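Local coordinates for protein histidinol dehydrogenase (Elizabethkingia anophelis NUHP1, PDB 6AN0) that probably catalyses the two successive NAD-dependent oxidations that turn L-histidinol into L-histidine, the last step of histidine biosynthesis, with one zinc ion per subunit, at residues Asn96-His101 / Leu147-Gln152; Gln104-Asn109 / Ile391-Phe396. All blocks are in the same frame, centred on the assembly; numbering follows the deposited sequence.

Interaction 1: Asn96-His101 / Leu147-Gln152; sequences NIEKFH and LGIPAQ. With EDO (1,2-ethanediol), chain C.
Ile149 reaches from helix 142-154 against helix 84-102 and meets it with both branches. Its CD1 lies 3.8 Å from CG2 of Ile97, the two side chains crossing at about a right angle, while its CG2 rests on the backbone of Glu98, 3.7 Å from that residue's CA. This forking follows from chi1 of -74°, which sets CG2 anti to the backbone N and CG1 beside it. One turn on, CD2 of His101 packs 4.0 Å from CB of Pro150, the proline whose missing N-H kinks its helix. The imidazole is held by its own helix: ND1 donates to the carbonyl O of Ile97 at 2.9 Å, with the oxygen in the ring plane. His101 N gives the normal helical bond to that same oxygen from the opposite face, so a single carbonyl serves two donors. Leu145 and Met146 also touch Ile97. At the exposed margin, Glu98 extends toward a 1,2-ethanediol, probably from the crystallisation liquor, and receives only a weak bond from it. The axes of the two segments approach to 9.5 Å and cross at -43°. What joins them is van der Waals packing: His101 ND1 is spent on its own backbone, and the ring's CD2 meets the proline obliquely.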
ATOM      1  N   ASN A  96      -3.984  24.689   5.056  1.00 23.41           N
ATOM      2  CA  ASN A  96      -5.150  23.818   4.942  1.00 24.41           C
ATOM      3  C   ASN A  96      -4.747  22.367   4.758  1.00 23.92           C
ATOM      4  O   ASN A  96      -5.345  21.470   5.364  1.00 21.86           O
ATOM      5  CB  ASN A  96      -6.029  24.271   3.779  1.00 23.14           C
ATOM      6  CG  ASN A  96      -6.759  25.554   4.077  1.00 30.42           C
ATOM      7  OD1 ASN A  96      -6.912  25.918   5.234  1.00 27.38           O
ATOM      8  ND2 ASN A  96      -7.209  26.251   3.035  1.00 27.35           N
ATOM      9  N   ILE A  97      -3.751  22.117   3.902  1.00 21.57           N
ATOM     10  CA  ILE A  97      -3.228  20.767   3.724  1.00 19.36           C
ATOM     11  C   ILE A  97      -2.670  20.230   5.041  1.00 20.19           C
ATOM     12  O   ILE A  97      -2.917  19.073   5.418  1.00 20.67           O
ATOM     13  CB  ILE A  97      -2.162  20.766   2.606  1.00 21.57           C
ATOM     14  CG1 ILE A  97      -2.816  21.070   1.251  1.00 24.05           C
ATOM     15  CG2 ILE A  97      -1.409  19.428   2.572  1.00 21.56           C
ATOM     16  CD1 ILE A  97      -1.832  21.559   0.169  1.00 29.23           C
ATOM     17  N   GLU A  98      -1.911  21.057   5.763  1.00 19.23           N
ATOM     18  CA  GLU A  98      -1.344  20.598   7.029  1.00 21.08           C
ATOM     19  C   GLU A  98      -2.445  20.270   8.027  1.00 25.64           C
ATOM     20  O   GLU A  98      -2.387  19.247   8.718  1.00 23.07           O
ATOM     21  CB  GLU A  98      -0.401  21.660   7.612  1.00 20.18           C
ATOM     22  CG  GLU A  98       0.347  21.166   8.854  1.00 32.31           C
ATOM     23  CD  GLU A  98       1.354  22.180   9.388  1.00 59.25           C
ATOM     24  OE1 GLU A  98       1.307  23.353   8.961  1.00 69.51           O
ATOM     25  OE2 GLU A  98       2.192  21.800  10.233  1.00 67.18           O
ATOM     26  N   LYS A  99      -3.464  21.126   8.106  1.00 21.35           N
ATOM     27  CA  LYS A  99      -4.531  20.904   9.075  1.00 24.04           C
ATOM     28  C   LYS A  99      -5.267  19.594   8.799  1.00 24.99           C
ATOM     29  O   LYS A  99      -5.523  18.804   9.719  1.00 22.40           O
ATOM     30  CB  LYS A  99      -5.486  22.095   9.061  1.00 25.15           C
ATOM     31  CG  LYS A  99      -6.518  22.080  10.161  1.00 38.05           C
ATOM     32  CD  LYS A  99      -7.247  23.418  10.273  1.00 41.36           C
ATOM     33  CE  LYS A  99      -8.367  23.332  11.302  1.00 48.59           C
ATOM     34  NZ  LYS A  99      -9.189  24.578  11.330  1.00 57.44           N
ATOM     35  N   PHE A 100      -5.601  19.334   7.532  1.00 20.29           N
ATOM     36  CA  PHE A 100      -6.363  18.129   7.219  1.00 22.73           C
ATOM     37  C   PHE A 100      -5.530  16.866   7.405  1.00 24.12           C
ATOM     38  O   PHE A 100      -6.036  15.854   7.909  1.00 20.54           O
ATOM     39  CB  PHE A 100      -6.904  18.185   5.782  1.00 21.86           C
ATOM     40  CG  PHE A 100      -7.726  16.972   5.399  1.00 22.30           C
ATOM     41  CD1 PHE A 100      -8.918  16.698   6.058  1.00 23.95           C
ATOM     42  CD2 PHE A 100      -7.315  16.118   4.382  1.00 21.32           C
ATOM     43  CE1 PHE A 100      -9.700  15.591   5.722  1.00 24.32           C
ATOM     44  CE2 PHE A 100      -8.094  15.004   4.026  1.00 19.10           C
ATOM     45  CZ  PHE A 100      -9.290  14.741   4.695  1.00 24.04           C
ATOM     46  N   HIS A 101      -4.253  16.888   7.006  1.00 19.88           N
ATOM     47  CA  HIS A 101      -3.452  15.672   7.163  1.00 22.54           C
ATOM     48  C   HIS A 101      -3.061  15.433   8.611  1.00 21.25           C
ATOM     49  O   HIS A 101      -2.905  14.275   9.023  1.00 22.28           O
ATOM     50  CB  HIS A 101      -2.215  15.721   6.269  1.00 20.94           C
ATOM     51  CG  HIS A 101      -2.549  15.537   4.827  1.00 19.85           C
ATOM     52  ND1 HIS A 101      -3.049  16.559   4.048  1.00 22.90           N
ATOM     53  CD2 HIS A 101      -2.544  14.430   4.048  1.00 21.80           C
ATOM     54  CE1 HIS A 101      -3.304  16.095   2.834  1.00 22.70           C
ATOM     55  NE2 HIS A 101      -3.012  14.806   2.810  1.00 20.85           N
ATOM     56  N   LEU A 147       2.869  16.229  -1.118  1.00 19.58           N
ATOM     57  CA  LEU A 147       3.707  15.107  -0.714  1.00 18.25           C
ATOM     58  C   LEU A 147       4.650  15.469   0.418  1.00 19.48           C
ATOM     59  O   LEU A 147       4.882  14.645   1.309  1.00 22.14           O
ATOM     60  CB  LEU A 147       4.520  14.593  -1.907  1.00 21.32           C
ATOM     61  CG  LEU A 147       3.657  14.175  -3.097  1.00 21.75           C
ATOM     62  CD1 LEU A 147       4.541  13.748  -4.265  1.00 22.32           C
ATOM     63  CD2 LEU A 147       2.681  13.047  -2.735  1.00 21.04           C
ATOM     64  N   GLY A 148       5.146  16.708   0.426  1.00 19.29           N
ATOM     65  CA  GLY A 148       6.084  17.117   1.462  1.00 18.40           C
ATOM     66  C   GLY A 148       5.432  17.311   2.822  1.00 20.02           C
ATOM     67  O   GLY A 148       6.036  17.010   3.855  1.00 22.04           O
ATOM     68  N   ILE A 149       4.205  17.823   2.852  1.00 21.90           N
ATOM     69  CA  ILE A 149       3.594  18.168   4.138  1.00 22.79           C
ATOM     70  C   ILE A 149       3.271  16.898   4.930  1.00 22.07           C
ATOM     71  O   ILE A 149       3.619  16.824   6.124  1.00 23.39           O
ATOM     72  CB  ILE A 149       2.357  19.075   3.954  1.00 20.01           C
ATOM     73  CG1 ILE A 149       2.808  20.497   3.593  1.00 26.66           C
ATOM     74  CG2 ILE A 149       1.505  19.116   5.243  1.00 20.79           C
ATOM     75  CD1 ILE A 149       1.667  21.491   3.330  1.00 22.87           C
ATOM     76  N   PRO A 150       2.611  15.884   4.364  1.00 18.10           N
ATOM     77  CA  PRO A 150       2.351  14.693   5.186  1.00 19.11           C
ATOM     78  C   PRO A 150       3.622  13.938   5.548  1.00 17.69           C
ATOM     79  O   PRO A 150       3.678  13.323   6.622  1.00 19.30           O
ATOM     80  CB  PRO A 150       1.401  13.847   4.317  1.00 20.37           C
ATOM     81  CG  PRO A 150       1.452  14.434   2.951  1.00 20.08           C
ATOM     82  CD  PRO A 150       1.814  15.867   3.115  1.00 17.91           C
ATOM     83  N   ALA A 151       4.649  13.968   4.687  1.00 17.11           N
ATOM     84  CA  ALA A 151       5.937  13.397   5.071  1.00 18.33           C
ATOM     85  C   ALA A 151       6.475  14.056   6.333  1.00 22.95           C
ATOM     86  O   ALA A 151       6.980  13.377   7.234  1.00 20.94           O
ATOM     87  CB  ALA A 151       6.949  13.545   3.925  1.00 17.74           C
ATOM     88  N   GLN A 152       6.403  15.387   6.405  1.00 18.90           N
ATOM     89  CA  GLN A 152       6.890  16.079   7.592  1.00 21.77           C
ATOM     90  C   GLN A 152       6.042  15.737   8.807  1.00 20.50           C
ATOM     91  O   GLN A 152       6.581  15.465   9.885  1.00 20.90           O
ATOM     92  CB  GLN A 152       6.919  17.594   7.349  1.00 21.98           C
ATOM     93  CG  GLN A 152       7.973  18.040   6.337  1.00 28.74           C
ATOM     94  CD  GLN A 152       9.407  17.972   6.878  1.00 28.91           C
ATOM     95  OE1 GLN A 152       9.743  17.115   7.706  1.00 30.62           O
ATOM     96  NE2 GLN A 152      10.254  18.888   6.412  1.00 28.21           N
TER
HETATM   97  C1  EDO C 502       4.721  21.319   7.516  1.00 48.76           C
HETATM   98  O1  EDO C 502       4.711  20.324   8.548  1.00 60.75           O
HETATM   99  C2  EDO C 502       6.085  21.372   6.842  1.00 40.75           C
HETATM  100  O2  EDO C 502       7.056  21.993   7.696  1.00 57.49           O

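Interaction 2: Gln104-Asn109 / Ile391-Phe396; sequences QKENKN and IKKITF. With HIS (histidine), chain U.
Glu106 and Lys393 join the loop 104-109 to strand 391-399 through one salt bridge beside a bound histidine. Lys393 NZ donates to Glu106 OE1 at 2.9 Å, approaching from above the carboxylate plane, 53° out of it, and the two side chains cross at about a right angle. Both are extended beyond CG, and together they bridge the 10.4 Å between the CA of Glu106 and the CA of Lys393.

The histidine ligand lies between the two segments. Its amino N donates to the backbone O of Glu106 at 3.1 Å, and its imidazole lies along both side chains, with CD2 3.8 Å from Glu106 CB and CE1 3.8 Å from Lys393 CD. Loop and strand therefore each supply part of the pocket, which is distinct from the zinc site and lies away from the predicted catalytic residues.

Further out, Lys393 NZ has a second and stronger partner, Asp388 of the second subunit, so the ammonium group is bonded to carboxylates of two different chains, a setting that would probably favour its charged form. Ser383 of the second subunit accepts from the backbone N of Lys393, fixing the strand at the root of this side chain. Ala123 N bonds to the ligand as well, from strand 117-132.

That strand runs antiparallel to 391-399, with backbone bonds pairing Lys392 with Arg124, Ile394 with Glu122 and Phe396 with Trp120, whose rings also stack. At Thr395 and Phe396 the strand pairs in parallel with one of the second subunit, carrying the sheet across the dimer interface, while the loop leads from helix 84-102 into strand 111-114.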
ATOM      1  N   GLN A 104      -5.423  13.145  10.543  1.00 18.80           N
ATOM      2  CA  GLN A 104      -5.423  11.720  10.237  1.00 22.14           C
ATOM      3  C   GLN A 104      -4.597  10.902  11.223  1.00 25.73           C
ATOM      4  O   GLN A 104      -4.624   9.665  11.154  1.00 22.84           O
ATOM      5  CB  GLN A 104      -4.918  11.502   8.795  1.00 19.53           C
ATOM      6  CG  GLN A 104      -5.797  12.225   7.749  1.00 21.66           C
ATOM      7  CD  GLN A 104      -5.195  12.208   6.345  1.00 22.34           C
ATOM      8  OE1 GLN A 104      -4.074  11.733   6.147  1.00 23.21           O
ATOM      9  NE2 GLN A 104      -5.939  12.724   5.367  1.00 20.24           N
ATOM     10  N   LYS A 105      -3.886  11.554  12.143  1.00 24.52           N
ATOM     11  CA  LYS A 105      -3.122  10.829  13.152  1.00 26.67           C
ATOM     12  C   LYS A 105      -4.081  10.095  14.079  1.00 29.26           C
ATOM     13  O   LYS A 105      -5.096  10.648  14.500  1.00 28.42           O
ATOM     14  CB  LYS A 105      -2.251  11.793  13.969  1.00 27.32           C
ATOM     15  CG  LYS A 105      -1.211  12.548  13.143  1.00 30.70           C
ATOM     16  CD  LYS A 105      -0.275  13.399  14.009  1.00 42.24           C
ATOM     17  CE  LYS A 105       0.817  14.013  13.146  1.00 43.68           C
ATOM     18  NZ  LYS A 105       1.890  14.708  13.912  1.00 47.25           N
ATOM     19  N   GLU A 106      -3.758   8.847  14.392  1.00 26.59           N
ATOM     20  CA  GLU A 106      -4.606   8.012  15.231  1.00 24.82           C
ATOM     21  C   GLU A 106      -4.114   8.025  16.671  1.00 30.18           C
ATOM     22  O   GLU A 106      -2.928   8.233  16.941  1.00 36.55           O
ATOM     23  CB  GLU A 106      -4.623   6.574  14.716  1.00 26.28           C
ATOM     24  CG  GLU A 106      -5.214   6.428  13.335  1.00 35.78           C
ATOM     25  CD  GLU A 106      -5.322   4.978  12.934  1.00 45.79           C
ATOM     26  OE1 GLU A 106      -4.267   4.358  12.650  1.00 34.25           O
ATOM     27  OE2 GLU A 106      -6.456   4.451  12.943  1.00 47.95           O
ATOM     28  N   ASN A 107      -5.036   7.791  17.599  1.00 30.67           N
ATOM     29  CA  ASN A 107      -4.682   7.659  19.005  1.00 40.21           C
ATOM     30  C   ASN A 107      -4.386   6.202  19.328  1.00 35.26           C
ATOM     31  O   ASN A 107      -5.014   5.295  18.777  1.00 31.92           O
ATOM     32  CB  ASN A 107      -5.808   8.173  19.903  1.00 47.88           C
ATOM     33  CG  ASN A 107      -6.010   9.666  19.780  1.00 52.17           C
ATOM     34  OD1 ASN A 107      -5.048  10.424  19.646  1.00 53.89           O
ATOM     35  ND2 ASN A 107      -7.264  10.097  19.817  1.00 58.58           N
ATOM     36  N   LYS A 108      -3.415   5.986  20.212  1.00 31.60           N
ATOM     37  CA  LYS A 108      -3.114   4.638  20.673  1.00 32.70           C
ATOM     38  C   LYS A 108      -4.316   4.080  21.418  1.00 27.29           C
ATOM     39  O   LYS A 108      -4.937   4.767  22.234  1.00 31.85           O
ATOM     40  CB  LYS A 108      -1.877   4.651  21.577  1.00 38.90           C
ATOM     41  CG  LYS A 108      -1.507   3.311  22.206  1.00 35.16           C
ATOM     42  CD  LYS A 108      -0.112   3.397  22.818  1.00 42.13           C
ATOM     43  CE  LYS A 108       0.093   2.378  23.915  1.00 42.68           C
ATOM     44  NZ  LYS A 108       1.460   2.513  24.500  1.00 52.44           N
ATOM     45  N   ASN A 109      -4.657   2.832  21.120  1.00 27.47           N
ATOM     46  CA  ASN A 109      -5.895   2.232  21.617  1.00 27.17           C
ATOM     47  C   ASN A 109      -5.585   0.796  22.035  1.00 25.76           C
ATOM     48  O   ASN A 109      -5.561  -0.105  21.192  1.00 23.60           O
ATOM     49  CB  ASN A 109      -6.976   2.282  20.543  1.00 27.32           C
ATOM     50  CG  ASN A 109      -8.341   1.891  21.073  1.00 41.33           C
ATOM     51  OD1 ASN A 109      -8.559   1.865  22.280  1.00 44.35           O
ATOM     52  ND2 ASN A 109      -9.266   1.585  20.169  1.00 42.73           N
ATOM     53  N   ILE A 391       3.894   6.117   6.759  1.00 19.23           N
ATOM     54  CA  ILE A 391       4.145   5.459   8.032  1.00 18.08           C
ATOM     55  C   ILE A 391       4.044   3.952   7.858  1.00 19.54           C
ATOM     56  O   ILE A 391       3.507   3.447   6.870  1.00 19.35           O
ATOM     57  CB  ILE A 391       3.148   5.927   9.116  1.00 19.22           C
ATOM     58  CG1 ILE A 391       1.714   5.620   8.666  1.00 20.79           C
ATOM     59  CG2 ILE A 391       3.317   7.409   9.368  1.00 18.66           C
ATOM     60  CD1 ILE A 391       0.656   5.813   9.766  1.00 24.02           C
ATOM     61  N   LYS A 392       4.568   3.238   8.852  1.00 20.86           N
ATOM     62  CA  LYS A 392       4.277   1.833   9.083  1.00 16.32           C
ATOM     63  C   LYS A 392       3.474   1.744  10.371  1.00 17.02           C
ATOM     64  O   LYS A 392       3.765   2.459  11.334  1.00 19.48           O
ATOM     65  CB  LYS A 392       5.562   0.999   9.218  1.00 17.55           C
ATOM     66  CG  LYS A 392       6.620   1.173   8.101  1.00 18.37           C
ATOM     67  CD  LYS A 392       7.712   2.187   8.456  1.00 16.79           C
ATOM     68  CE  LYS A 392       8.636   1.679   9.566  1.00 22.60           C
ATOM     69  NZ  LYS A 392       9.780   2.605   9.854  1.00 22.61           N
ATOM     70  N   LYS A 393       2.465   0.871  10.392  1.00 15.65           N
ATOM     71  CA  LYS A 393       1.676   0.632  11.598  1.00 15.27           C
ATOM     72  C   LYS A 393       2.167  -0.672  12.211  1.00 20.20           C
ATOM     73  O   LYS A 393       1.899  -1.755  11.680  1.00 20.84           O
ATOM     74  CB  LYS A 393       0.179   0.586  11.289  1.00 20.37           C
ATOM     75  CG  LYS A 393      -0.337   1.890  10.648  1.00 21.01           C
ATOM     76  CD  LYS A 393      -1.870   1.968  10.648  1.00 30.31           C
ATOM     77  CE  LYS A 393      -2.353   3.262   9.992  1.00 29.58           C
ATOM     78  NZ  LYS A 393      -3.845   3.379   9.992  1.00 25.78           N
ATOM     79  N   ILE A 394       2.910  -0.556  13.309  1.00 19.07           N
ATOM     80  CA  ILE A 394       3.526  -1.699  13.977  1.00 21.55           C
ATOM     81  C   ILE A 394       2.537  -2.251  14.999  1.00 18.96           C
ATOM     82  O   ILE A 394       1.961  -1.490  15.781  1.00 20.28           O
ATOM     83  CB  ILE A 394       4.843  -1.279  14.654  1.00 17.87           C
ATOM     84  CG1 ILE A 394       5.821  -0.708  13.606  1.00 17.13           C
ATOM     85  CG2 ILE A 394       5.457  -2.460  15.418  1.00 19.86           C
ATOM     86  CD1 ILE A 394       7.136  -0.226  14.212  1.00 19.47           C
ATOM     87  N   THR A 395       2.348  -3.574  15.021  1.00 18.03           N
ATOM     88  CA  THR A 395       1.493  -4.160  16.041  1.00 17.23           C
ATOM     89  C   THR A 395       2.328  -4.591  17.243  1.00 16.97           C
ATOM     90  O   THR A 395       3.481  -5.026  17.097  1.00 21.11           O
ATOM     91  CB  THR A 395       0.690  -5.343  15.497  1.00 23.98           C
ATOM     92  OG1 THR A 395       1.581  -6.284  14.901  1.00 24.16           O
ATOM     93  CG2 THR A 395      -0.301  -4.852  14.437  1.00 22.77           C
ATOM     94  N   PHE A 396       1.746  -4.407  18.427  1.00 17.16           N
ATOM     95  CA  PHE A 396       2.370  -4.705  19.708  1.00 17.13           C
ATOM     96  C   PHE A 396       1.466  -5.639  20.483  1.00 20.61           C
ATOM     97  O   PHE A 396       0.239  -5.474  20.470  1.00 18.42           O
ATOM     98  CB  PHE A 396       2.587  -3.429  20.550  1.00 19.67           C
ATOM     99  CG  PHE A 396       3.659  -2.511  20.017  1.00 19.91           C
ATOM    100  CD1 PHE A 396       4.940  -2.551  20.546  1.00 23.88           C
ATOM    101  CD2 PHE A 396       3.381  -1.602  19.011  1.00 19.01           C
ATOM    102  CE1 PHE A 396       5.932  -1.713  20.066  1.00 27.26           C
ATOM    103  CE2 PHE A 396       4.378  -0.758  18.521  1.00 21.46           C
ATOM    104  CZ  PHE A 396       5.651  -0.820  19.058  1.00 20.90           C
TER
HETATM  105  N   HIS U 520      -1.565   5.661  18.069  1.00 72.33           N
HETATM  106  CA  HIS U 520      -0.390   5.324  17.287  1.00 68.78           C
HETATM  107  C   HIS U 520       0.893   5.886  17.894  1.00 65.43           C
HETATM  108  O   HIS U 520       1.830   6.238  17.168  1.00 62.05           O
HETATM  109  CB  HIS U 520      -0.559   5.820  15.856  1.00 67.89           C
HETATM  110  CG  HIS U 520      -1.125   4.791  14.929  1.00 77.72           C
HETATM  111  ND1 HIS U 520      -1.412   3.506  15.333  1.00 72.68           N
HETATM  112  CD2 HIS U 520      -1.454   4.856  13.618  1.00 69.12           C
HETATM  113  CE1 HIS U 520      -1.898   2.825  14.312  1.00 70.99           C
HETATM  114  NE2 HIS U 520      -1.939   3.623  13.263  1.00 70.40           N
HETATM  115  OXT HIS U 520       1.029   5.986  19.116  1.00 65.29           O

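In the fold
Helix 84-102 carries one side of interaction 1 and runs almost directly into the loop of interaction 2, so their first segments adjoin while the contacts interleave along the chain, their centres about 17 Å apart. Interaction 1 is mostly buried and joins two helices of the same subunit by apolar packing, with His101 ND1 bonded within its own helix. Interaction 2 buries far less surface, 67 Å² against 208 Å², lies farther from the centre of the chain, and relies on opposite charges beside a bound ligand. Both border the second subunit: Lys99 of helix 84-102 bonds to Glu112 of that subunit, whereas strand 391-399 extends its sheet into it.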